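Local coordinates for calcium uptake protein 2, mitochondrial (Homo sapiens, PDB 6LB7), which probably acts as an EF-hand calcium sensor that helps regulate calcium uptake into mitochondria, at residues Arg31-Ser36 / Phe89-Leu94; Thr156-Arg161 / Arg177-Asn182; Val269-Phe274 / Asn289-Val294. All blocks are in the same frame, centred on the assembly; numbering follows the deposited sequence.

In the fold
Interactions 1 and 2 form one continuous apolar region: their centres lie 12 Å apart, and helix 84-94 is common ground. Leu90, the partner of Phe33 in interaction 1, turns CD2 to within 3.9 Å of Leu158 CD1, while Ile93 CG2 is 3.5 Å from Met180 SD. The loop that binds the calcium ion, through Asp109, Asp111, Asn113, Met115 and Glu120, is tied to interaction 2 by strand 115-116, which pairs antiparallel with strand 171-172 just before helix 173-196. Interaction 3 belongs to a separate lobe, its centre 30 Å from interaction 1 and 36 Å from interaction 2, and it lies on the opposite side of the chain's centre from interaction 2.

Interaction 1 (Arg31-Ser36 / Phe89-Leu94); sequences RDFLFS and FLLTIL
Phe33 meets Leu90 with the outer end of its ring. CZ of Phe33 lies 3.6 Å from CB of Leu90, and CD1 of Leu90 stands above one face of the ring, 4.0 Å from the centroid and 14° off the normal, which meets the criteria for a CH-pi contact. Leu91 adds a looser touch from an oblique direction, its CD2 being 4.4 Å from CE1 of Phe33. The nearest CA atoms, those of Phe33 and Leu90, are still 9.2 Å apart, and with CG anti to the backbone N (chi1 170°) the Phe33 ring reaches across that gap. The contact thereby joins helix 30-38, which follows strand 25-27 of the small N-terminal sheet, to helix 84-94, which precedes the entering helix of the calcium-binding EF-hand. Met28, Ile82 and Tyr87 also touch Phe33. Farther out, OG of Ser36 donates to O of Phe33 at 2.9 Å, and OD2 of Asp32 accepts from Ser19 OG and Thr29 N around the start of the helix. On the partner helix, Phe89 O receives Ile93 N and Thr92 OG1 on the same face of its carbonyl plane. Leu91 and Thr92 also pack on a chain of a different protein.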
loop_
_atom_site.group_PDB
_atom_site.type_symbol
_atom_site.label_atom_id
_atom_site.label_comp_id
_atom_site.label_asym_id
_atom_site.label_seq_id
_atom_site.Cartn_x
_atom_site.Cartn_y
_atom_site.Cartn_z
ATOM N N ARG B 31 15.523 26.748 9.338
ATOM C CA ARG B 31 14.497 27.766 9.137
ATOM C C ARG B 31 13.901 27.674 7.734
ATOM O O ARG B 31 12.669 27.659 7.571
ATOM C CB ARG B 31 15.089 29.160 9.382
ATOM C CG ARG B 31 14.097 30.337 9.244
ATOM C CD ARG B 31 14.770 31.640 9.672
ATOM N NE ARG B 31 13.855 32.772 9.742
ATOM C CZ ARG B 31 13.460 33.464 8.678
ATOM N NH1 ARG B 31 13.909 33.128 7.476
ATOM N NH2 ARG B 31 12.620 34.489 8.810
ATOM N N ASP B 32 14.765 27.621 6.706
ATOM C CA ASP B 32 14.306 27.433 5.331
ATOM C C ASP B 32 13.393 26.226 5.212
ATOM O O ASP B 32 12.355 26.271 4.537
ATOM C CB ASP B 32 15.486 27.214 4.377
ATOM C CG ASP B 32 16.360 28.435 4.197
ATOM O OD1 ASP B 32 15.918 29.568 4.481
ATOM O OD2 ASP B 32 17.503 28.240 3.724
ATOM N N PHE B 33 13.833 25.099 5.772
ATOM C CA PHE B 33 13.077 23.861 5.657
ATOM C C PHE B 33 11.689 24.015 6.262
ATOM O O PHE B 33 10.681 23.659 5.636
ATOM C CB PHE B 33 13.828 22.716 6.344
ATOM C CG PHE B 33 13.006 21.475 6.472
ATOM C CD1 PHE B 33 12.694 20.724 5.355
ATOM C CD2 PHE B 33 12.520 21.081 7.700
ATOM C CE1 PHE B 33 11.928 19.585 5.471
ATOM C CE2 PHE B 33 11.742 19.956 7.816
ATOM C CZ PHE B 33 11.445 19.211 6.706
ATOM N N LEU B 34 11.618 24.542 7.487
ATOM C CA LEU B 34 10.326 24.728 8.141
ATOM C C LEU B 34 9.388 25.581 7.289
ATOM O O LEU B 34 8.210 25.244 7.133
ATOM C CB LEU B 34 10.520 25.367 9.515
ATOM C CG LEU B 34 11.234 24.493 10.536
ATOM C CD1 LEU B 34 11.685 25.342 11.716
ATOM C CD2 LEU B 34 10.339 23.327 10.983
ATOM N N PHE B 35 9.904 26.670 6.698
ATOM C CA PHE B 35 9.076 27.536 5.859
ATOM C C PHE B 35 8.603 26.814 4.600
ATOM O O PHE B 35 7.446 26.961 4.190
ATOM C CB PHE B 35 9.843 28.804 5.483
ATOM C CG PHE B 35 10.009 29.778 6.618
ATOM C CD1 PHE B 35 9.440 29.534 7.857
ATOM C CD2 PHE B 35 10.702 30.953 6.436
ATOM C CE1 PHE B 35 9.580 30.432 8.895
ATOM C CE2 PHE B 35 10.842 31.852 7.470
ATOM C CZ PHE B 35 10.280 31.587 8.704
ATOM N N SER B 36 9.478 26.037 3.965
ATOM C CA SER B 36 9.072 25.312 2.767
ATOM C C SER B 36 7.980 24.286 3.064
ATOM O O SER B 36 7.217 23.910 2.165
ATOM C CB SER B 36 10.289 24.635 2.132
ATOM O OG SER B 36 10.576 23.390 2.750
ATOM N N PHE B 89 14.201 13.340 2.128
ATOM C CA PHE B 89 14.034 12.346 3.181
ATOM C C PHE B 89 13.096 12.842 4.277
ATOM O O PHE B 89 12.184 12.121 4.708
ATOM C CB PHE B 89 15.398 11.975 3.763
ATOM C CG PHE B 89 15.306 11.039 4.920
ATOM C CD1 PHE B 89 15.586 11.475 6.201
ATOM C CD2 PHE B 89 14.889 9.731 4.728
ATOM C CE1 PHE B 89 15.482 10.601 7.270
ATOM C CE2 PHE B 89 14.774 8.867 5.787
ATOM C CZ PHE B 89 15.072 9.303 7.056
ATOM N N LEU B 90 13.313 14.075 4.747
ATOM C CA LEU B 90 12.454 14.653 5.776
ATOM C C LEU B 90 11.019 14.788 5.283
ATOM O O LEU B 90 10.072 14.549 6.035
ATOM C CB LEU B 90 13.004 16.012 6.204
ATOM C CG LEU B 90 14.380 16.012 6.877
ATOM C CD1 LEU B 90 14.940 17.406 6.918
ATOM C CD2 LEU B 90 14.324 15.418 8.309
ATOM N N LEU B 91 10.833 15.120 4.005
ATOM C CA LEU B 91 9.476 15.261 3.502
ATOM C C LEU B 91 8.757 13.920 3.503
ATOM O O LEU B 91 7.575 13.853 3.843
ATOM C CB LEU B 91 9.474 15.868 2.090
ATOM C CG LEU B 91 9.733 17.356 1.843
ATOM C CD1 LEU B 91 9.512 17.619 0.347
ATOM C CD2 LEU B 91 8.817 18.246 2.670
ATOM N N THR B 92 9.445 12.835 3.123
ATOM C CA THR B 92 8.754 11.542 3.142
ATOM C C THR B 92 8.341 11.165 4.558
ATOM O O THR B 92 7.273 10.570 4.761
ATOM C CB THR B 92 9.615 10.425 2.529
ATOM O OG1 THR B 92 10.763 10.165 3.338
ATOM C CG2 THR B 92 10.078 10.792 1.139
ATOM N N ILE B 93 9.150 11.542 5.549
ATOM C CA ILE B 93 8.857 11.154 6.924
ATOM C C ILE B 93 7.577 11.825 7.400
ATOM O O ILE B 93 6.750 11.195 8.067
ATOM C CB ILE B 93 10.055 11.485 7.838
ATOM C CG1 ILE B 93 11.279 10.654 7.444
ATOM C CG2 ILE B 93 9.673 11.311 9.319
ATOM C CD1 ILE B 93 11.042 9.114 7.365
ATOM N N LEU B 94 7.374 13.100 7.031
ATOM C CA LEU B 94 6.195 13.848 7.465
ATOM C C LEU B 94 4.884 13.194 7.047
ATOM O O LEU B 94 3.857 13.423 7.696
ATOM C CB LEU B 94 6.243 15.280 6.908
ATOM C CG LEU B 94 7.277 16.218 7.521
ATOM C CD1 LEU B 94 7.213 17.574 6.825
ATOM C CD2 LEU B 94 7.013 16.380 9.003
#

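Interaction 2 (Thr156-Arg161 / Arg177-Asn182); sequences TTLQMR and RRFMEN
Leu158 and Arg161, one helical turn apart, meet the ring of Phe179 at separate atoms. The apolar part is the touch of Leu158: its CD2 lies 3.6 Å from CZ and 4.0 Å from CE1 of Phe179, approaching obliquely. CB of Phe179 already points toward helix 157-163, and a chi1 of -173°, with CG opposite the backbone N, carries the ring on to Leu158 and Arg161. The ring makes further edge-to-face contacts with Phe162 and Phe72.

The polar-aromatic part belongs to Arg161. Its chain bends at chi2 and chi3 and brings NH2 to 3.6 Å from CD2 of Phe179. The two planes are 84° apart: NH2 lies near the plane of the ring, at its edge, whereas CD2 of the ring sits over one face of the guanidinium. This is not the geometry of a cation-pi stack; that interaction is made by Arg161 with Phe72 instead.

Water extends the contact, accepting from Arg161 NH2 at 3.3 Å and from Asn182 ND2 at 3.1 Å, so that the two helices are also bridged through solvent.

Capping steadies the start of helix 157-163, and an ion pair lies along helix 173-196. Thr156, at the N-cap, accepts at OG1 from Gln159 N over a nearly straight 3.3 Å bond (164°), and Gln159 NE2 donates to the same oxygen. Arg177 NH1 forms a salt bridge with Glu181 OE1 at 3.2 Å.

Helices 157-163 and 173-196 are the entering and exiting helices of what is probably an EF-hand-like unit, paired with the calcium-binding one through strands 115-116 and 171-172. Their direct contact relies on carbon packing and the edge of one aromatic ring, while the arginine's charge is probably taken up by the cation-pi contact with Phe72 and by water.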
loop_
_atom_site.group_PDB
_atom_site.type_symbol
_atom_site.label_atom_id
_atom_site.label_comp_id
_atom_site.label_asym_id
_atom_site.label_seq_id
_atom_site.Cartn_x
_atom_site.Cartn_y
_atom_site.Cartn_z
ATOM N N THR B 156 26.571 17.994 7.146
ATOM C CA THR B 156 25.257 18.618 7.313
ATOM C C THR B 156 24.750 18.444 8.741
ATOM O O THR B 156 25.246 17.618 9.501
ATOM C CB THR B 156 24.198 18.025 6.365
ATOM O OG1 THR B 156 23.955 16.658 6.736
ATOM C CG2 THR B 156 24.647 18.110 4.907
ATOM N N THR B 157 23.715 19.223 9.076
ATOM C CA THR B 157 23.079 19.144 10.392
ATOM C C THR B 157 22.641 17.723 10.734
ATOM O O THR B 157 22.935 17.223 11.825
ATOM C CB THR B 157 21.879 20.088 10.455
ATOM O OG1 THR B 157 22.304 21.425 10.177
ATOM C CG2 THR B 157 21.229 20.042 11.833
ATOM N N LEU B 158 21.919 17.055 9.819
ATOM C CA LEU B 158 21.459 15.693 10.114
ATOM C C LEU B 158 22.632 14.723 10.273
ATOM O O LEU B 158 22.629 13.863 11.162
ATOM C CB LEU B 158 20.506 15.195 9.023
ATOM C CG LEU B 158 19.086 15.767 8.967
ATOM C CD1 LEU B 158 18.218 14.926 8.053
ATOM C CD2 LEU B 158 18.450 15.884 10.378
ATOM N N GLN B 159 23.637 14.821 9.413
ATOM C CA GLN B 159 24.762 13.899 9.553
ATOM C C GLN B 159 25.489 14.121 10.879
ATOM O O GLN B 159 25.928 13.162 11.520
ATOM C CB GLN B 159 25.707 14.041 8.363
ATOM C CG GLN B 159 25.087 13.612 7.057
ATOM C CD GLN B 159 26.075 13.641 5.926
ATOM O OE1 GLN B 159 26.628 12.611 5.552
ATOM N NE2 GLN B 159 26.317 14.826 5.376
ATOM N N MET B 160 25.588 15.379 11.322
ATOM C CA MET B 160 26.129 15.677 12.650
ATOM C C MET B 160 25.282 15.059 13.754
ATOM O O MET B 160 25.803 14.386 14.652
ATOM C CB MET B 160 26.192 17.187 12.866
ATOM C CG MET B 160 27.102 17.924 11.932
ATOM S SD MET B 160 28.792 17.706 12.483
ATOM C CE MET B 160 28.558 17.673 14.259
ATOM N N ARG B 161 23.976 15.337 13.728
ATOM C CA ARG B 161 23.079 14.848 14.766
ATOM C C ARG B 161 23.092 13.324 14.840
ATOM O O ARG B 161 23.086 12.745 15.932
ATOM C CB ARG B 161 21.673 15.375 14.488
ATOM C CG ARG B 161 20.545 14.692 15.168
ATOM C CD ARG B 161 20.504 14.911 16.623
ATOM N NE ARG B 161 19.296 15.225 17.050
ATOM C CZ ARG B 161 18.661 14.544 17.799
ATOM N NH1 ARG B 161 19.110 13.497 18.202
ATOM N NH2 ARG B 161 17.567 14.902 18.135
ATOM N N ARG B 177 13.520 6.723 15.717
ATOM C CA ARG B 177 12.079 6.844 15.913
ATOM C C ARG B 177 11.714 8.137 16.630
ATOM O O ARG B 177 10.743 8.805 16.267
ATOM C CB ARG B 177 11.556 5.645 16.706
ATOM C CG ARG B 177 10.086 5.775 17.117
ATOM C CD ARG B 177 9.581 4.609 17.990
ATOM N NE ARG B 177 10.501 4.305 19.084
ATOM C CZ ARG B 177 10.565 4.992 20.226
ATOM N NH1 ARG B 177 9.754 6.026 20.448
ATOM N NH2 ARG B 177 11.441 4.641 21.156
ATOM N N ARG B 178 12.460 8.489 17.676
ATOM C CA ARG B 178 12.150 9.679 18.460
ATOM C C ARG B 178 12.334 10.953 17.631
ATOM O O ARG B 178 11.565 11.911 17.767
ATOM C CB ARG B 178 13.026 9.689 19.714
ATOM C CG ARG B 178 12.781 10.793 20.634
ATOM C CD ARG B 178 13.514 10.615 21.950
ATOM N NE ARG B 178 12.917 9.705 22.750
ATOM C CZ ARG B 178 11.895 9.914 23.379
ATOM N NH1 ARG B 178 11.362 11.005 23.300
ATOM N NH2 ARG B 178 11.405 9.035 24.082
ATOM N N PHE B 179 13.380 10.984 16.808
ATOM C CA PHE B 179 13.599 12.123 15.926
ATOM C C PHE B 179 12.439 12.301 14.940
ATOM O O PHE B 179 11.975 13.424 14.722
ATOM C CB PHE B 179 14.917 11.955 15.172
ATOM C CG PHE B 179 15.303 13.166 14.366
ATOM C CD1 PHE B 179 14.908 13.287 13.039
ATOM C CD2 PHE B 179 16.026 14.190 14.943
ATOM C CE1 PHE B 179 15.241 14.404 12.296
ATOM C CE2 PHE B 179 16.374 15.304 14.206
ATOM C CZ PHE B 179 15.971 15.406 12.878
ATOM N N MET B 180 11.956 11.204 14.344
ATOM C CA MET B 180 10.851 11.290 13.388
ATOM C C MET B 180 9.537 11.669 14.072
ATOM O O MET B 180 8.767 12.469 13.537
ATOM C CB MET B 180 10.691 9.962 12.646
ATOM C CG MET B 180 11.957 9.513 11.927
ATOM S SD MET B 180 12.737 10.837 10.961
ATOM C CE MET B 180 14.460 10.351 11.041
ATOM N N GLU B 181 9.242 11.075 15.235
ATOM C CA GLU B 181 8.091 11.529 16.016
ATOM C C GLU B 181 8.201 13.018 16.321
ATOM O O GLU B 181 7.216 13.752 16.241
ATOM C CB GLU B 181 7.985 10.746 17.331
ATOM C CG GLU B 181 7.649 9.244 17.213
ATOM C CD GLU B 181 7.907 8.481 18.527
ATOM O OE1 GLU B 181 7.489 7.301 18.644
ATOM O OE2 GLU B 181 8.556 9.054 19.433
ATOM N N ASN B 182 9.394 13.473 16.705
ATOM C CA ASN B 182 9.567 14.866 17.087
ATOM C C ASN B 182 9.507 15.795 15.878
ATOM O O ASN B 182 9.094 16.953 16.012
ATOM C CB ASN B 182 10.889 15.036 17.833
ATOM C CG ASN B 182 10.791 14.603 19.318
ATOM O OD1 ASN B 182 9.713 14.615 19.904
ATOM N ND2 ASN B 182 11.923 14.221 19.907
HETATM O O HOH W 1 14.737 13.430 18.845
#

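Interaction 3 (Val269-Phe274 / Asn289-Val294); sequences VRLAEF and NILDTV
Leu291 presents its two methyls to different partners, and the closer packing falls on the side of Phe274. CD2 of Leu291 lies 3.7 Å from both CD2 and CE2 of Phe274, neither squarely over the face nor at the edge. Phe274 is buried; a chi1 of -169° swings its ring away from its own backbone N and against Leu291, and Val294 CG1 reaches CZ at 4.2 Å from a side chain set nearly at right angles. Leu306 and Phe255 add to the enclosure of this ring, Phe255 by an edge-to-face contact, and Phe311 of helix 308-320 touches Val294.

Leu271 makes the looser, partly exposed margin. Its CD2 is 4.0 Å from CB and 4.0 Å from CD1 of Leu291, the two side chains crossing near a right angle, although here the backbones come nearest, with 7.9 Å between the CA atoms of Leu271 and Leu291. On the side of 269-274 turned from the partner helix, the start of the helix is polar: Arg270 N, at the N-cap, donates to Glu273 OE2 at 2.9 Å, and Glu273 OE1 holds a salt bridge with Arg267.

Between 269-274 and 289-294 the contact is made by apolar side chains, on helices 271-282 and 288-298. The backbone bonding of Val269 with Leu306, in the turns that precede helices 271-282 and 308-320, is consistent with a pair of EF-hands, in which the two loops are bonded side by side and the exiting helix of one packs on the entering helix of the next.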
loop_
_atom_site.group_PDB
_atom_site.type_symbol
_atom_site.label_atom_id
_atom_site.label_comp_id
_atom_site.label_asym_id
_atom_site.label_seq_id
_atom_site.Cartn_x
_atom_site.Cartn_y
_atom_site.Cartn_z
ATOM N N VAL B 269 -22.414 8.671 4.297
ATOM C CA VAL B 269 -21.412 8.839 5.343
ATOM C C VAL B 269 -21.919 9.946 6.261
ATOM O O VAL B 269 -21.638 11.132 6.072
ATOM C CB VAL B 269 -20.036 9.147 4.766
ATOM C CG1 VAL B 269 -19.020 9.250 5.893
ATOM C CG2 VAL B 269 -19.655 8.065 3.807
ATOM N N ARG B 270 -22.691 9.555 7.262
ATOM C CA ARG B 270 -23.042 10.484 8.312
ATOM C C ARG B 270 -22.008 10.382 9.416
ATOM O O ARG B 270 -21.010 9.661 9.320
ATOM C CB ARG B 270 -24.440 10.211 8.861
ATOM C CG ARG B 270 -25.543 10.606 7.931
ATOM C CD ARG B 270 -26.889 10.346 8.570
ATOM N NE ARG B 270 -27.789 9.779 7.579
ATOM C CZ ARG B 270 -28.405 10.486 6.640
ATOM N NH1 ARG B 270 -28.243 11.802 6.561
ATOM N NH2 ARG B 270 -29.194 9.866 5.772
ATOM N N LEU B 271 -22.281 11.078 10.504
ATOM C CA LEU B 271 -21.245 11.210 11.508
ATOM C C LEU B 271 -20.872 9.851 12.092
ATOM O O LEU B 271 -19.684 9.560 12.278
ATOM C CB LEU B 271 -21.721 12.205 12.564
ATOM C CG LEU B 271 -20.903 12.634 13.702
ATOM C CD1 LEU B 271 -20.807 11.575 14.580
ATOM C CD2 LEU B 271 -19.537 13.085 13.337
ATOM N N ALA B 272 -21.848 8.950 12.304
ATOM C CA ALA B 272 -21.528 7.618 12.813
ATOM C C ALA B 272 -20.655 6.824 11.839
ATOM O O ALA B 272 -19.777 6.062 12.266
ATOM C CB ALA B 272 -22.809 6.835 13.122
ATOM N N GLU B 273 -20.900 6.949 10.534
ATOM C CA GLU B 273 -20.039 6.267 9.570
ATOM C C GLU B 273 -18.635 6.855 9.597
ATOM O O GLU B 273 -17.637 6.121 9.595
ATOM C CB GLU B 273 -20.617 6.367 8.157
ATOM C CG GLU B 273 -21.801 5.444 7.895
ATOM C CD GLU B 273 -23.042 5.900 8.618
ATOM O OE1 GLU B 273 -23.810 5.024 9.067
ATOM O OE2 GLU B 273 -23.239 7.133 8.746
ATOM N N PHE B 274 -18.547 8.180 9.617
ATOM C CA PHE B 274 -17.252 8.845 9.652
ATOM C C PHE B 274 -16.459 8.390 10.861
ATOM O O PHE B 274 -15.298 7.979 10.740
ATOM C CB PHE B 274 -17.472 10.360 9.657
ATOM C CG PHE B 274 -16.222 11.169 9.422
ATOM C CD1 PHE B 274 -15.835 11.519 8.142
ATOM C CD2 PHE B 274 -15.452 11.590 10.480
ATOM C CE1 PHE B 274 -14.685 12.278 7.928
ATOM C CE2 PHE B 274 -14.304 12.353 10.277
ATOM C CZ PHE B 274 -13.927 12.699 9.011
ATOM N N ASN B 289 -15.476 19.189 18.340
ATOM C CA ASN B 289 -15.316 20.459 17.633
ATOM C C ASN B 289 -14.708 20.252 16.244
ATOM O O ASN B 289 -15.090 20.942 15.288
ATOM C CB ASN B 289 -14.482 21.455 18.475
ATOM C CG ASN B 289 -13.170 20.857 19.021
ATOM O OD1 ASN B 289 -12.724 19.774 18.619
ATOM N ND2 ASN B 289 -12.547 21.581 19.955
ATOM N N ILE B 290 -13.794 19.285 16.100
ATOM C CA ILE B 290 -13.187 19.030 14.795
ATOM C C ILE B 290 -14.145 18.262 13.890
ATOM O O ILE B 290 -14.312 18.607 12.710
ATOM C CB ILE B 290 -11.838 18.303 14.951
ATOM C CG1 ILE B 290 -10.741 19.304 15.360
ATOM C CG2 ILE B 290 -11.405 17.666 13.609
ATOM C CD1 ILE B 290 -9.434 18.668 15.680
ATOM N N LEU B 291 -14.790 17.216 14.419
ATOM C CA LEU B 291 -15.821 16.521 13.643
ATOM C C LEU B 291 -16.872 17.502 13.151
ATOM O O LEU B 291 -17.290 17.459 11.988
ATOM C CB LEU B 291 -16.498 15.432 14.477
ATOM C CG LEU B 291 -15.683 14.217 14.909
ATOM C CD1 LEU B 291 -16.464 13.397 15.912
ATOM C CD2 LEU B 291 -15.292 13.369 13.713
ATOM N N ASP B 292 -17.316 18.396 14.037
ATOM C CA ASP B 292 -18.332 19.367 13.653
ATOM C C ASP B 292 -17.828 20.297 12.559
ATOM O O ASP B 292 -18.572 20.641 11.638
ATOM C CB ASP B 292 -18.769 20.178 14.874
ATOM C CG ASP B 292 -19.843 21.198 14.539
ATOM O OD1 ASP B 292 -19.559 22.415 14.609
ATOM O OD2 ASP B 292 -20.968 20.781 14.194
ATOM N N THR B 293 -16.564 20.730 12.653
ATOM C CA THR B 293 -15.995 21.599 11.626
ATOM C C THR B 293 -15.926 20.896 10.276
ATOM O O THR B 293 -16.256 21.487 9.238
ATOM C CB THR B 293 -14.600 22.074 12.052
ATOM O OG1 THR B 293 -14.711 22.830 13.260
ATOM C CG2 THR B 293 -13.992 22.957 10.973
ATOM N N VAL B 294 -15.472 19.642 10.269
ATOM C CA VAL B 294 -15.385 18.897 9.011
ATOM C C VAL B 294 -16.755 18.805 8.348
ATOM O O VAL B 294 -16.895 19.036 7.140
ATOM C CB VAL B 294 -14.787 17.502 9.249
ATOM C CG1 VAL B 294 -15.056 16.607 8.041
ATOM C CG2 VAL B 294 -13.299 17.612 9.518
#